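Local coordinates for protein glucosidase (Croceicoccus marinus, PDB 5Z3K) that probably hydrolyses O-glycosidic bonds, acting as a beta-glucosidase of glycoside hydrolase family 39, at residues Ser38-Leu43 and Ala304-Asp309; Arg135-Gly140 and Ser150-Gly155; Pro236-Thr241 and Asn408-Arg413; Ala244-Ile249 and Thr258-Ser263. All coordinates share one frame; numbering follows the deposited sequence.

Interaction 1 (Ser38-Leu43 and Ala304-Asp309); sequences SVPDIL and ADTGAD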
loop_
_atom_site.group_PDB
_atom_site.type_symbol
_atom_site.label_atom_id
_atom_site.label_comp_id
_atom_site.label_asym_id
_atom_site.label_seq_id
_atom_site.Cartn_x
_atom_site.Cartn_y
_atom_site.Cartn_z
ATOM N N SER A 38 17.267 15.494 5.253
ATOM C CA SER A 38 18.306 14.506 5.499
ATOM C C SER A 38 18.091 13.210 4.725
ATOM O O SER A 38 19.024 12.406 4.626
ATOM C CB SER A 38 18.395 14.198 6.998
ATOM O OG SER A 38 17.162 13.717 7.514
ATOM N N VAL A 39 16.906 12.997 4.163
ATOM C CA VAL A 39 16.558 11.716 3.552
ATOM C C VAL A 39 17.116 11.619 2.139
ATOM O O VAL A 39 17.298 12.641 1.455
ATOM C CB VAL A 39 15.036 11.506 3.546
ATOM C CG1 VAL A 39 14.507 11.547 4.956
ATOM C CG2 VAL A 39 14.367 12.561 2.670
ATOM N N PRO A 40 17.390 10.415 1.659
ATOM C CA PRO A 40 17.836 10.259 0.275
ATOM C C PRO A 40 16.723 10.571 -0.713
ATOM O O PRO A 40 15.530 10.483 -0.409
ATOM C CB PRO A 40 18.239 8.779 0.201
ATOM C CG PRO A 40 17.424 8.117 1.217
ATOM C CD PRO A 40 17.272 9.120 2.359
ATOM N N ASP A 41 17.129 10.924 -1.930
ATOM C CA ASP A 41 16.177 11.124 -3.024
ATOM C C ASP A 41 15.994 9.797 -3.757
ATOM O O ASP A 41 16.844 9.399 -4.557
ATOM C CB ASP A 41 16.669 12.223 -3.962
ATOM C CG ASP A 41 15.610 12.655 -4.979
ATOM O OD1 ASP A 41 14.700 11.859 -5.300
ATOM O OD2 ASP A 41 15.690 13.805 -5.470
ATOM N N ILE A 42 14.873 9.118 -3.502
ATOM C CA ILE A 42 14.548 7.853 -4.154
ATOM C C ILE A 42 13.291 7.973 -5.018
ATOM O O ILE A 42 12.677 6.967 -5.360
ATOM C CB ILE A 42 14.393 6.717 -3.122
ATOM C CG1 ILE A 42 13.267 7.078 -2.146
ATOM C CG2 ILE A 42 15.753 6.458 -2.419
ATOM C CD1 ILE A 42 13.027 6.107 -1.005
ATOM N N LEU A 43 12.888 9.201 -5.357
ATOM C CA LEU A 43 11.669 9.399 -6.140
ATOM C C LEU A 43 11.723 8.659 -7.474
ATOM O O LEU A 43 10.698 8.152 -7.958
ATOM C CB LEU A 43 11.444 10.895 -6.372
ATOM C CG LEU A 43 10.183 11.287 -7.128
ATOM C CD1 LEU A 43 8.932 10.867 -6.331
ATOM C CD2 LEU A 43 10.173 12.806 -7.424
ATOM N N ALA A 304 7.844 2.379 1.551
ATOM C CA ALA A 304 8.858 2.392 0.490
ATOM C C ALA A 304 9.851 3.549 0.663
ATOM O O ALA A 304 10.032 4.404 -0.211
ATOM C CB ALA A 304 8.188 2.451 -0.883
ATOM N N ASP A 305 10.526 3.566 1.809
ATOM C CA ASP A 305 11.612 4.524 2.004
ATOM C C ASP A 305 12.633 3.890 2.941
ATOM O O ASP A 305 12.609 2.677 3.172
ATOM C CB ASP A 305 11.087 5.894 2.475
ATOM C CG ASP A 305 10.433 5.877 3.869
ATOM O OD1 ASP A 305 10.511 4.865 4.609
ATOM O OD2 ASP A 305 9.832 6.922 4.228
ATOM N N THR A 306 13.560 4.706 3.456
ATOM C CA THR A 306 14.580 4.177 4.361
ATOM C C THR A 306 14.042 3.847 5.740
ATOM O O THR A 306 14.791 3.310 6.560
ATOM C CB THR A 306 15.737 5.156 4.519
ATOM O OG1 THR A 306 15.297 6.303 5.266
ATOM C CG2 THR A 306 16.255 5.570 3.149
ATOM N N GLY A 307 12.776 4.141 6.016
ATOM C CA GLY A 307 12.236 3.923 7.333
ATOM C C GLY A 307 12.531 5.025 8.313
ATOM O O GLY A 307 12.092 4.934 9.465
ATOM N N ALA A 308 13.256 6.062 7.894
ATOM C CA ALA A 308 13.496 7.228 8.732
ATOM C C ALA A 308 12.154 7.849 9.097
ATOM O O ALA A 308 11.425 8.341 8.231
ATOM C CB ALA A 308 14.403 8.238 8.017
ATOM N N ASP A 309 11.807 7.803 10.376
ATOM C CA ASP A 309 10.478 8.148 10.861
ATOM C C ASP A 309 10.632 9.418 11.686
ATOM O O ASP A 309 11.257 9.396 12.746
ATOM C CB ASP A 309 9.906 6.982 11.672
ATOM C CG ASP A 309 8.547 7.283 12.302
ATOM O OD1 ASP A 309 8.250 8.448 12.635
ATOM O OD2 ASP A 309 7.780 6.320 12.485
#
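P40 and T306 face each other head on: ring atom CG of P40 meets methyl CG2 of T306 at 3.4 Å, closer than two carbons usually pack. With a first torsion of 70°, T306 sets CG2 anti to its carbonyl carbon and aims the methyl at the proline, while OG1 turns back to accept a weak bond from the backbone N of A308. Threonine suits the place because one branch is greasy and the other polar. Alongside, I42 runs its extended end (chi2 -176°) across the neighbouring backbone, where CD1 lies 3.5 Å from A304 O and 3.7 Å from D305 CA. D305 turns OD1 back to its own segment, taking the G307 N-H at 2.8 Å, met from well above the carboxylate plane, in an Asx turn. OD1 also pairs with R303, and OD2 accepts from I29 N. A second Asx turn, from D41 OD1 to L43 N, shapes the chain around I42, the N-cap of helix 43-48. A304 O, brushed by the isoleucine methyl, is bonded to W46 NE1. The two segments thus meet by van der Waals contact, without a hydrogen bond, and the polar groups nearby are used within each segment or by residues such as I29, R303 and W46.

Interaction 2 (Arg135-Gly140 and Ser150-Gly155); sequences RHYVCG and SHWEFG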
loop_
_atom_site.group_PDB
_atom_site.type_symbol
_atom_site.label_atom_id
_atom_site.label_comp_id
_atom_site.label_asym_id
_atom_site.label_seq_id
_atom_site.Cartn_x
_atom_site.Cartn_y
_atom_site.Cartn_z
ATOM N N ARG A 135 -9.052 22.842 -0.132
ATOM C CA ARG A 135 -9.104 23.809 -1.224
ATOM C C ARG A 135 -7.710 24.152 -1.729
ATOM O O ARG A 135 -7.531 24.431 -2.918
ATOM C CB ARG A 135 -9.822 25.078 -0.762
ATOM C CG ARG A 135 -11.326 24.928 -0.675
ATOM C CD ARG A 135 -12.029 26.247 -0.335
ATOM N NE ARG A 135 -13.459 26.011 -0.159
ATOM C CZ ARG A 135 -14.302 25.760 -1.160
ATOM N NH1 ARG A 135 -13.864 25.747 -2.414
ATOM N NH2 ARG A 135 -15.583 25.526 -0.909
ATOM N N HIS A 136 -6.719 24.153 -0.840
ATOM C CA HIS A 136 -5.351 24.401 -1.278
ATOM C C HIS A 136 -4.859 23.299 -2.213
ATOM O O HIS A 136 -4.159 23.579 -3.194
ATOM C CB HIS A 136 -4.436 24.539 -0.062
ATOM C CG HIS A 136 -2.994 24.690 -0.403
ATOM N ND1 HIS A 136 -2.449 25.881 -0.845
ATOM C CD2 HIS A 136 -1.974 23.801 -0.363
ATOM C CE1 HIS A 136 -1.157 25.716 -1.063
ATOM N NE2 HIS A 136 -0.844 24.461 -0.783
ATOM N N TYR A 137 -5.220 22.045 -1.949
ATOM C CA TYR A 137 -4.701 20.954 -2.764
ATOM C C TYR A 137 -5.635 20.523 -3.887
ATOM O O TYR A 137 -5.221 19.725 -4.730
ATOM C CB TYR A 137 -4.342 19.753 -1.876
ATOM C CG TYR A 137 -3.101 20.071 -1.071
ATOM C CD1 TYR A 137 -1.881 20.275 -1.713
ATOM C CD2 TYR A 137 -3.158 20.251 0.308
ATOM C CE1 TYR A 137 -0.745 20.600 -1.004
ATOM C CE2 TYR A 137 -2.018 20.579 1.032
ATOM C CZ TYR A 137 -0.815 20.751 0.373
ATOM O OH TYR A 137 0.323 21.110 1.074
ATOM N N VAL A 138 -6.864 21.045 -3.943
ATOM C CA VAL A 138 -7.833 20.656 -4.957
ATOM C C VAL A 138 -8.230 21.821 -5.857
ATOM O O VAL A 138 -8.391 21.640 -7.070
ATOM C CB VAL A 138 -9.082 20.011 -4.317
ATOM C CG1 VAL A 138 -10.135 19.712 -5.385
ATOM C CG2 VAL A 138 -8.697 18.723 -3.572
ATOM N N CYS A 139 -8.382 23.028 -5.296
ATOM C CA CYS A 139 -8.895 24.177 -6.041
ATOM C C CYS A 139 -7.881 25.309 -6.186
ATOM O O CYS A 139 -8.269 26.430 -6.521
ATOM C CB CYS A 139 -10.169 24.714 -5.372
ATOM S SG CYS A 139 -11.422 23.447 -5.108
ATOM N N GLY A 140 -6.597 25.058 -5.939
ATOM C CA GLY A 140 -5.600 26.107 -6.086
ATOM C C GLY A 140 -5.587 27.187 -5.022
ATOM O O GLY A 140 -4.864 28.175 -5.183
ATOM N N SER A 150 -6.990 13.104 -4.501
ATOM C CA SER A 150 -8.281 12.504 -4.801
ATOM C C SER A 150 -8.931 11.832 -3.598
ATOM O O SER A 150 -10.154 11.650 -3.594
ATOM C CB SER A 150 -8.129 11.470 -5.921
ATOM O OG SER A 150 -7.297 10.403 -5.495
ATOM N N HIS A 151 -8.150 11.461 -2.591
ATOM C CA HIS A 151 -8.627 10.686 -1.461
ATOM C C HIS A 151 -8.209 11.366 -0.168
ATOM O O HIS A 151 -7.046 11.749 -0.015
ATOM C CB HIS A 151 -8.064 9.267 -1.514
ATOM C CG HIS A 151 -8.725 8.393 -2.530
ATOM N ND1 HIS A 151 -8.596 8.604 -3.888
ATOM C CD2 HIS A 151 -9.527 7.310 -2.391
ATOM C CE1 HIS A 151 -9.289 7.686 -4.539
ATOM N NE2 HIS A 151 -9.861 6.887 -3.655
ATOM N N TRP A 152 -9.153 11.506 0.760
ATOM C CA TRP A 152 -8.918 12.159 2.041
ATOM C C TRP A 152 -9.294 11.194 3.154
ATOM O O TRP A 152 -10.457 10.776 3.264
ATOM C CB TRP A 152 -9.700 13.476 2.126
ATOM C CG TRP A 152 -9.195 14.485 1.134
ATOM C CD1 TRP A 152 -9.545 14.591 -0.182
ATOM C CD2 TRP A 152 -8.210 15.497 1.366
ATOM N NE1 TRP A 152 -8.857 15.627 -0.776
ATOM C CE2 TRP A 152 -8.031 16.195 0.155
ATOM C CE3 TRP A 152 -7.471 15.890 2.486
ATOM C CZ2 TRP A 152 -7.146 17.266 0.030
ATOM C CZ3 TRP A 152 -6.588 16.958 2.357
ATOM C CH2 TRP A 152 -6.433 17.628 1.136
ATOM N N GLU A 153 -8.306 10.822 3.959
ATOM C CA GLU A 153 -8.486 9.859 5.032
ATOM C C GLU A 153 -8.479 10.581 6.367
ATOM O O GLU A 153 -7.572 11.375 6.649
ATOM C CB GLU A 153 -7.381 8.795 5.020
ATOM C CG GLU A 153 -7.529 7.712 6.115
ATOM C CD GLU A 153 -6.391 6.702 6.093
ATOM O OE1 GLU A 153 -6.627 5.505 6.391
ATOM O OE2 GLU A 153 -5.256 7.109 5.764
ATOM N N PHE A 154 -9.458 10.278 7.203
ATOM C CA PHE A 154 -9.452 10.750 8.582
ATOM C C PHE A 154 -9.146 9.592 9.517
ATOM O O PHE A 154 -9.921 8.635 9.602
ATOM C CB PHE A 154 -10.777 11.392 8.992
ATOM C CG PHE A 154 -10.749 11.905 10.411
ATOM C CD1 PHE A 154 -10.249 13.167 10.693
ATOM C CD2 PHE A 154 -11.162 11.102 11.465
ATOM C CE1 PHE A 154 -10.182 13.637 12.008
ATOM C CE2 PHE A 154 -11.105 11.559 12.780
ATOM C CZ PHE A 154 -10.601 12.827 13.047
ATOM N N GLY A 155 -8.044 9.702 10.249
ATOM C CA GLY A 155 -7.733 8.732 11.281
ATOM C C GLY A 155 -6.455 7.946 11.055
ATOM O O GLY A 155 -6.012 7.759 9.918
#
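W152 and V138 meet because each first torsion aims its side chain into the gap between helix and strand: W152 holds CG beside its backbone N (chi1 -66°), and V138 puts CG1 anti to its N (chi1 175°), which leaves CG2 for the indole. This is the helix-on-strand layer of a TIM barrel, with the last turn of helix 123-138 lying against strand 151-154, the strand that follows it. V138 CG2 comes to the rim of the indole near its plane, 4.2 Å from both NE1 and CZ2 of W152. Y137 joins at the same rim, its CB 4.2 Å from W152 CZ2. A broad flat side chain suits a strand position facing a helix, since one residue spans the space to two helix neighbours. I133 and V134 of the same helix also touch the indole, and the F107 ring meets it from strand 104-109. The helix stops just here: C139 N still bonds to R135 O, but C139 leaves helical geometry, and G140 takes a positive phi that glycine accepts easily. H136, bonded through ND1 to W141 O and through NE2 to D92, lies over a face of the tyrosine, its CD2 standing 3.3 Å above the centre of the Y137 ring.

Interaction 3 (Pro236-Thr241 and Asn408-Arg413); sequences PMDFRT and NVPPRR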
loop_
_atom_site.group_PDB
_atom_site.type_symbol
_atom_site.label_atom_id
_atom_site.label_comp_id
_atom_site.label_asym_id
_atom_site.label_seq_id
_atom_site.Cartn_x
_atom_site.Cartn_y
_atom_site.Cartn_z
ATOM N N PRO A 236 1.536 -14.577 3.099
ATOM C CA PRO A 236 1.110 -13.505 2.179
ATOM C C PRO A 236 -0.363 -13.568 1.822
ATOM O O PRO A 236 -0.888 -12.602 1.249
ATOM C CB PRO A 236 2.005 -13.720 0.942
ATOM C CG PRO A 236 2.358 -15.184 0.992
ATOM C CD PRO A 236 2.483 -15.512 2.467
HETATM N N MSE A 237 -1.044 -14.667 2.145
HETATM C CA MSE A 237 -2.476 -14.784 1.921
HETATM C C MSE A 237 -3.297 -13.894 2.870
HETATM O O MSE A 237 -4.445 -13.585 2.567
HETATM C CB MSE A 237 -2.907 -16.257 2.058
HETATM C CG MSE A 237 -4.344 -16.568 1.602
HETATM SE SE MSE A 237 -4.723 -16.089 -0.277
HETATM C CE MSE A 237 -3.654 -17.456 -1.193
ATOM N N ASP A 238 -2.698 -13.456 3.987
ATOM C CA ASP A 238 -3.469 -12.796 5.047
ATOM C C ASP A 238 -4.307 -11.633 4.528
ATOM O O ASP A 238 -5.443 -11.425 4.972
ATOM C CB ASP A 238 -2.543 -12.269 6.141
ATOM C CG ASP A 238 -2.183 -13.308 7.164
ATOM O OD1 ASP A 238 -2.466 -14.513 6.933
ATOM O OD2 ASP A 238 -1.567 -12.910 8.183
ATOM N N PHE A 239 -3.756 -10.843 3.609
ATOM C CA PHE A 239 -4.454 -9.621 3.220
ATOM C C PHE A 239 -5.765 -9.928 2.514
ATOM O O PHE A 239 -6.770 -9.240 2.737
ATOM C CB PHE A 239 -3.503 -8.767 2.394
ATOM C CG PHE A 239 -2.193 -8.612 3.074
ATOM C CD1 PHE A 239 -2.079 -7.797 4.197
ATOM C CD2 PHE A 239 -1.104 -9.352 2.672
ATOM C CE1 PHE A 239 -0.886 -7.692 4.872
ATOM C CE2 PHE A 239 0.096 -9.256 3.340
ATOM C CZ PHE A 239 0.213 -8.434 4.436
ATOM N N ARG A 240 -5.795 -10.989 1.708
ATOM C CA ARG A 240 -7.059 -11.424 1.115
ATOM C C ARG A 240 -8.017 -11.911 2.190
ATOM O O ARG A 240 -9.201 -11.544 2.197
ATOM C CB ARG A 240 -6.821 -12.538 0.091
ATOM C CG ARG A 240 -8.124 -13.077 -0.482
ATOM C CD ARG A 240 -7.915 -14.382 -1.235
ATOM N NE ARG A 240 -7.057 -14.211 -2.406
ATOM C CZ ARG A 240 -6.701 -15.217 -3.208
ATOM N NH1 ARG A 240 -7.137 -16.452 -2.950
ATOM N NH2 ARG A 240 -5.919 -14.997 -4.254
ATOM N N THR A 241 -7.513 -12.738 3.112
ATOM C CA THR A 241 -8.350 -13.275 4.190
ATOM C C THR A 241 -8.968 -12.160 5.028
ATOM O O THR A 241 -10.170 -12.190 5.322
ATOM C CB THR A 241 -7.533 -14.215 5.075
ATOM O OG1 THR A 241 -7.017 -15.282 4.277
ATOM C CG2 THR A 241 -8.397 -14.803 6.203
ATOM N N ASN A 408 -7.069 -9.996 17.434
ATOM C CA ASN A 408 -7.523 -11.235 16.813
ATOM C C ASN A 408 -6.826 -11.438 15.467
ATOM O O ASN A 408 -6.708 -10.503 14.670
ATOM C CB ASN A 408 -9.038 -11.214 16.626
ATOM C CG ASN A 408 -9.789 -11.203 17.952
ATOM O OD1 ASN A 408 -9.250 -11.601 18.986
ATOM N ND2 ASN A 408 -11.028 -10.728 17.926
ATOM N N VAL A 409 -6.355 -12.660 15.227
ATOM C CA VAL A 409 -5.658 -13.014 13.989
ATOM C C VAL A 409 -6.404 -14.194 13.383
ATOM O O VAL A 409 -7.002 -14.980 14.128
ATOM C CB VAL A 409 -4.184 -13.369 14.245
ATOM C CG1 VAL A 409 -3.362 -12.123 14.590
ATOM C CG2 VAL A 409 -4.071 -14.424 15.334
ATOM N N PRO A 410 -6.409 -14.361 12.063
ATOM C CA PRO A 410 -7.095 -15.507 11.474
ATOM C C PRO A 410 -6.391 -16.800 11.848
ATOM O O PRO A 410 -5.210 -16.789 12.222
ATOM C CB PRO A 410 -7.017 -15.237 9.962
ATOM C CG PRO A 410 -5.896 -14.282 9.781
ATOM C CD PRO A 410 -5.796 -13.482 11.045
ATOM N N PRO A 411 -7.090 -17.930 11.797
ATOM C CA PRO A 411 -6.408 -19.214 11.992
ATOM C C PRO A 411 -5.318 -19.400 10.952
ATOM O O PRO A 411 -5.497 -19.090 9.769
ATOM C CB PRO A 411 -7.527 -20.246 11.821
ATOM C CG PRO A 411 -8.618 -19.524 11.101
ATOM C CD PRO A 411 -8.527 -18.099 11.537
ATOM N N ARG A 412 -4.177 -19.900 11.400
ATOM C CA ARG A 412 -3.078 -20.125 10.477
ATOM C C ARG A 412 -3.438 -21.202 9.459
ATOM O O ARG A 412 -4.157 -22.160 9.761
ATOM C CB ARG A 412 -1.827 -20.522 11.240
ATOM C CG ARG A 412 -1.221 -19.388 12.014
ATOM C CD ARG A 412 -0.047 -19.885 12.779
ATOM N NE ARG A 412 0.684 -18.785 13.377
ATOM C CZ ARG A 412 1.626 -18.942 14.292
ATOM N NH1 ARG A 412 1.947 -20.168 14.705
ATOM N NH2 ARG A 412 2.242 -17.880 14.788
ATOM N N ARG A 413 -2.936 -21.027 8.233
ATOM C CA ARG A 413 -3.154 -21.977 7.137
ATOM C C ARG A 413 -2.139 -23.105 7.279
ATOM O O ARG A 413 -1.084 -23.124 6.637
ATOM C CB ARG A 413 -3.022 -21.279 5.788
ATOM C CG ARG A 413 -4.068 -20.224 5.520
ATOM C CD ARG A 413 -4.141 -19.914 4.032
ATOM N NE ARG A 413 -2.850 -19.450 3.524
ATOM C CZ ARG A 413 -2.393 -19.704 2.305
ATOM N NH1 ARG A 413 -3.121 -20.418 1.450
ATOM N NH2 ARG A 413 -1.211 -19.226 1.937
#
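R413 lays one face of its guanidinium over the side chain of M237, a selenomethionine in this crystal. M237 CB sits 3.2 Å above that plane, nearer its rim than its middle, and 3.4 Å from R413 NH2. The two side chains cross at about a right angle. M237 holds CG anti to the backbone N (chi1 -169°) and then bends twice, which carries its SE over a face of the R240 guanidinium, so this flexible apolar chain packs against two flat cations. A second patch forms where T241 CG2 touches P410 CB at 4.0 Å, the rigid proline ring giving the helix a fixed surface. Outside this shell, D235 holds both partners: its OD2 makes a salt bridge with R413 NE, and its OD1 accepts from M237 N. R413 NH1 reaches the carbonyl of D354. D238 is engaged by S233 and W228 through OD2. An alanine in place of R413 is likely to leave D235 without its cationic mate and uncover the flank of M237. P410 also rests on W228 of strand 223-229. The whole is a junction at the start of a TIM-barrel helix, 238-252, against the loop leading to strand 423-429 of the nine-stranded sheet.

Interaction 4 (Ala244-Ile249 and Thr258-Ser263); sequences AEVRAI and TELLLS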
loop_
_atom_site.group_PDB
_atom_site.type_symbol
_atom_site.label_atom_id
_atom_site.label_comp_id
_atom_site.label_asym_id
_atom_site.label_seq_id
_atom_site.Cartn_x
_atom_site.Cartn_y
_atom_site.Cartn_z
ATOM N N ALA A 244 -11.749 -10.050 3.139
ATOM C CA ALA A 244 -13.040 -10.720 3.030
ATOM C C ALA A 244 -13.876 -10.487 4.280
ATOM O O ALA A 244 -15.073 -10.184 4.190
ATOM C CB ALA A 244 -12.838 -12.218 2.774
ATOM N N GLU A 245 -13.253 -10.590 5.454
ATOM C CA GLU A 245 -13.983 -10.387 6.700
ATOM C C GLU A 245 -14.418 -8.934 6.857
ATOM O O GLU A 245 -15.546 -8.658 7.288
ATOM C CB GLU A 245 -13.126 -10.831 7.884
ATOM C CG GLU A 245 -13.804 -10.640 9.224
ATOM C CD GLU A 245 -15.053 -11.491 9.365
ATOM O OE1 GLU A 245 -15.196 -12.468 8.595
ATOM O OE2 GLU A 245 -15.888 -11.178 10.243
ATOM N N VAL A 246 -13.549 -7.994 6.493
ATOM C CA VAL A 246 -13.904 -6.582 6.587
ATOM C C VAL A 246 -15.039 -6.262 5.630
ATOM O O VAL A 246 -15.973 -5.521 5.966
ATOM C CB VAL A 246 -12.669 -5.706 6.313
ATOM C CG1 VAL A 246 -13.070 -4.250 6.275
ATOM C CG2 VAL A 246 -11.611 -5.956 7.368
ATOM N N ARG A 247 -14.970 -6.812 4.419
ATOM C CA ARG A 247 -16.040 -6.629 3.450
ATOM C C ARG A 247 -17.380 -7.051 4.028
ATOM O O ARG A 247 -18.377 -6.333 3.891
ATOM C CB ARG A 247 -15.735 -7.432 2.184
ATOM C CG ARG A 247 -16.819 -7.298 1.126
ATOM C CD ARG A 247 -16.633 -6.005 0.363
ATOM N NE ARG A 247 -17.461 -4.928 0.895
ATOM C CZ ARG A 247 -17.296 -3.638 0.607
ATOM N NH1 ARG A 247 -16.312 -3.255 -0.204
ATOM N NH2 ARG A 247 -18.115 -2.728 1.134
ATOM N N ALA A 248 -17.413 -8.194 4.716
ATOM C CA ALA A 248 -18.674 -8.689 5.277
ATOM C C ALA A 248 -19.227 -7.764 6.364
ATOM O O ALA A 248 -20.446 -7.574 6.461
ATOM C CB ALA A 248 -18.480 -10.099 5.830
ATOM N N ILE A 249 -18.356 -7.200 7.205
ATOM C CA ILE A 249 -18.828 -6.311 8.269
ATOM C C ILE A 249 -19.307 -4.988 7.688
ATOM O O ILE A 249 -20.337 -4.440 8.110
ATOM C CB ILE A 249 -17.724 -6.099 9.320
ATOM C CG1 ILE A 249 -17.444 -7.395 10.066
ATOM C CG2 ILE A 249 -18.094 -4.984 10.299
ATOM C CD1 ILE A 249 -16.104 -7.408 10.712
ATOM N N THR A 258 -19.139 1.157 -0.595
ATOM C CA THR A 258 -17.929 1.678 0.022
ATOM C C THR A 258 -16.744 0.775 -0.297
ATOM O O THR A 258 -16.837 -0.450 -0.173
ATOM C CB THR A 258 -18.130 1.779 1.534
ATOM O OG1 THR A 258 -19.141 2.761 1.823
ATOM C CG2 THR A 258 -16.837 2.148 2.229
ATOM N N GLU A 259 -15.629 1.380 -0.710
ATOM C CA GLU A 259 -14.436 0.610 -1.030
ATOM C C GLU A 259 -13.672 0.226 0.238
ATOM O O GLU A 259 -13.810 0.851 1.298
ATOM C CB GLU A 259 -13.522 1.402 -1.969
ATOM C CG GLU A 259 -14.113 1.643 -3.345
ATOM C CD GLU A 259 -13.091 2.177 -4.330
ATOM O OE1 GLU A 259 -11.920 2.339 -3.936
ATOM O OE2 GLU A 259 -13.456 2.427 -5.495
ATOM N N LEU A 260 -12.861 -0.827 0.123
ATOM C CA LEU A 260 -11.946 -1.227 1.186
ATOM C C LEU A 260 -10.549 -0.714 0.851
ATOM O O LEU A 260 -9.993 -1.063 -0.193
ATOM C CB LEU A 260 -11.919 -2.744 1.352
ATOM C CG LEU A 260 -13.211 -3.421 1.800
ATOM C CD1 LEU A 260 -12.885 -4.775 2.427
ATOM C CD2 LEU A 260 -13.991 -2.532 2.764
ATOM N N LEU A 261 -9.980 0.102 1.729
ATOM C CA LEU A 261 -8.644 0.645 1.507
ATOM C C LEU A 261 -7.698 0.080 2.552
ATOM O O LEU A 261 -7.897 0.286 3.754
ATOM C CB LEU A 261 -8.657 2.174 1.557
ATOM C CG LEU A 261 -7.493 2.881 0.861
ATOM C CD1 LEU A 261 -7.930 4.281 0.447
ATOM C CD2 LEU A 261 -6.288 2.955 1.779
ATOM N N LEU A 262 -6.662 -0.611 2.088
ATOM C CA LEU A 262 -5.653 -1.209 2.954
ATOM C C LEU A 262 -4.563 -0.158 3.177
ATOM O O LEU A 262 -3.665 0.012 2.349
ATOM C CB LEU A 262 -5.133 -2.495 2.316
ATOM C CG LEU A 262 -4.054 -3.355 2.975
ATOM C CD1 LEU A 262 -4.375 -3.639 4.454
ATOM C CD2 LEU A 262 -3.871 -4.647 2.159
ATOM N N SER A 263 -4.652 0.571 4.301
ATOM C CA SER A 263 -3.803 1.745 4.514
ATOM C C SER A 263 -2.376 1.399 4.914
ATOM O O SER A 263 -1.480 2.240 4.750
ATOM C CB SER A 263 -4.420 2.650 5.588
ATOM O OG SER A 263 -5.390 3.492 4.996
#
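R247 grips one atom, the carbonyl oxygen of T258 just before strand 259-266, with two nitrogens. NH1 and NH2 each lie 2.9 Å from T258 O, and the oxygen sits in the guanidinium plane. Both bonds are bent, with N-H...O angles of 147° and 143°, as one acceptor shared end-on requires. The arginine leaves the helix with CG anti to its N and then folds at chi2 and chi3, swinging the head toward the start of the strand. NH2 also pairs with D251 one turn on, so the charge is met within the helix too. The van der Waals contacts centre on L260: CD2 lies over a guanidinium face, 3.8 Å above it, while CD1 reaches R247 N at 3.5 Å and, in the apolar pair, V246 CG1 at 3.9 Å. A branched leucine suits this place, one methyl lying over the arginine and the other against the helix backbone. A leucine in place of R247 would probably leave T258 O without either donor and D251 without its cation. Helix 244-249 runs roughly antiparallel to strand 259-263, their axes 141° apart in direction, within the beta-alpha-beta unit of strand 223-229, helix 238-252 and strand 259-266, with strand 298-301 next in the barrel.

Interaction 2 closes before interactions 3 and 4 open; interaction 1 encloses 2 and 4 along the chain, joining an early loop to the chain after the last barrel strand. Its ends alternate with those of interaction 3. Interactions 3 and 4 share helix 238-252, their centres 14 Å apart, and touch where F239 CB lies 4.1 Å from L262 CD2. Interactions 2 and 4 share the eight-stranded sheet, linked by a probable hydrogen bond between E153 OE1 and S263 OG, 2.7 Å apart. Both pack helices on barrel strands, whereas interaction 3 joins the start of a barrel helix to the loop before strand 423-429. Interactions 1 and 3, about 30 Å apart between centres, lie on opposite sides of the chain's centre.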